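Local structure of putative lipoprotein (Bacteroides ovatus, 3OQQ) at residues L51-A56 and R97-T102. The protein is of unknown function but, as a putative lipoprotein that binds calcium ions in the crystal, is probably displayed outside the cell. Numbering follows the deposited sequence.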
# COMPACT_ATOMS: atom_id res chain seq x y z
N LEU A 51 6.44 -1.91 -14.96
CA LEU A 51 6.63 -1.54 -13.57
C LEU A 51 5.65 -0.44 -13.15
O LEU A 51 5.23 0.38 -13.98
CB LEU A 51 8.09 -1.08 -13.32
CG LEU A 51 9.26 -2.01 -13.75
CD1 LEU A 51 10.58 -1.28 -13.60
CD2 LEU A 51 9.31 -3.27 -12.92
N ASN A 52 5.28 -0.43 -11.88
CA ASN A 52 4.43 0.61 -11.31
C ASN A 52 5.42 1.57 -10.62
O ASN A 52 6.00 1.22 -9.59
CB ASN A 52 3.38 -0.01 -10.36
CG ASN A 52 2.63 0.96 -9.47
OD1 ASN A 52 2.95 2.15 -9.38
ND2 ASN A 52 1.61 0.48 -8.78
N VAL A 53 5.67 2.72 -11.24
CA VAL A 53 6.69 3.65 -10.78
C VAL A 53 6.11 5.01 -10.32
O VAL A 53 5.04 5.36 -10.81
CB VAL A 53 7.76 3.88 -11.91
CG1 VAL A 53 8.42 2.58 -12.32
CG2 VAL A 53 7.18 4.61 -13.14
N PRO A 54 6.86 5.85 -9.54
CA PRO A 54 6.37 7.22 -9.24
C PRO A 54 6.07 8.00 -10.53
O PRO A 54 6.77 7.81 -11.52
CB PRO A 54 7.53 7.85 -8.45
CG PRO A 54 8.25 6.68 -7.85
CD PRO A 54 8.18 5.62 -8.90
N ALA A 55 4.97 8.79 -10.55
CA ALA A 55 4.53 9.49 -11.77
C ALA A 55 5.63 10.33 -12.43
O ALA A 55 5.78 10.25 -13.64
CB ALA A 55 3.31 10.35 -11.49
N ALA A 56 6.45 11.05 -11.63
CA ALA A 56 7.54 11.92 -12.11
C ALA A 56 8.80 11.15 -12.59
O ALA A 56 9.67 11.74 -13.24
CB ALA A 56 7.95 12.90 -11.01
N ARG A 97 2.46 5.73 -12.04
CA ARG A 97 2.13 5.48 -13.45
C ARG A 97 2.73 4.13 -13.88
O ARG A 97 3.63 3.62 -13.21
CB ARG A 97 2.65 6.63 -14.34
CG ARG A 97 4.16 6.61 -14.56
CD ARG A 97 4.63 7.70 -15.50
NE ARG A 97 6.08 7.69 -15.64
CZ ARG A 97 6.72 7.34 -16.76
NH1 ARG A 97 6.03 7.01 -17.84
NH2 ARG A 97 8.04 7.35 -16.80
N LEU A 98 2.24 3.58 -15.00
CA LEU A 98 2.78 2.36 -15.59
C LEU A 98 3.89 2.74 -16.54
O LEU A 98 3.76 3.70 -17.31
CB LEU A 98 1.72 1.56 -16.36
CG LEU A 98 0.80 0.68 -15.55
CD1 LEU A 98 -0.24 0.05 -16.45
CD2 LEU A 98 1.56 -0.36 -14.74
N ALA A 99 5.00 1.99 -16.48
CA ALA A 99 6.12 2.24 -17.38
C ALA A 99 6.78 0.92 -17.72
O ALA A 99 6.51 -0.10 -17.07
CB ALA A 99 7.11 3.21 -16.75
N SER A 100 7.60 0.94 -18.76
CA SER A 100 8.30 -0.23 -19.26
C SER A 100 9.78 0.03 -19.28
O SER A 100 10.22 1.17 -19.53
CB SER A 100 7.80 -0.58 -20.66
OG SER A 100 8.42 -1.77 -21.12
N VAL A 101 10.56 -1.03 -19.02
CA VAL A 101 12.02 -0.98 -19.00
C VAL A 101 12.53 -2.23 -19.69
O VAL A 101 11.92 -3.29 -19.57
CB VAL A 101 12.58 -0.81 -17.55
CG1 VAL A 101 12.42 -2.08 -16.71
CG2 VAL A 101 14.02 -0.34 -17.55
N THR A 102 13.63 -2.10 -20.43
CA THR A 102 14.28 -3.24 -21.07
C THR A 102 15.63 -3.36 -20.40
O THR A 102 16.49 -2.50 -20.57
CB THR A 102 14.31 -3.11 -22.59
OG1 THR A 102 12.95 -3.13 -23.03
CG2 THR A 102 15.07 -4.25 -23.26
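Leu51 exchanges a pair of backbone hydrogen bonds with Ala99, and Val53 does so with Arg97, so that strands 46-54 and 96-104 run as antiparallel neighbours, their short segments inclined at 118° between N-to-C directions. This two-strand ladder belongs to the N-terminal all-beta region, in which strand 71-80 flanks strand 96-104 on its other edge. In the Leu51 pair the bond from Leu51 N to Ala99 O measures 2.8 Å; in the Val53 pair Arg97 N gives its hydrogen to Val53 O at 2.9 Å. Between them, Asn52 and Leu98 form a non-hydrogen-bonded pair, whose side chains lie on the other face from Leu51, Val53, Arg97 and Ala99. There Asn52 ND2 is held by Ile327 O. On the Leu51 face, Leu51 CD1 meets Val101 CG1 at 3.7 Å, while Leu37 and Leu78 add to the apolar packing. Val53 CG2 touches both Ala99 CB, 3.9 Å away, and Arg97 CG, which is equally close. Arg97 CG sits between its backbone N and carbonyl carbon (chi1 75°), and from there the chain extends past Ala55 to a guanidinium bound through NH2 to Cys57 O. An alanine here would probably leave Cys57 O without this donor and open a gap beside Val53 CG2 and the Ala55 backbone. Ala99 CB lies over one face of the guanidinium, 4.0 Å above its plane and displaced toward the rim.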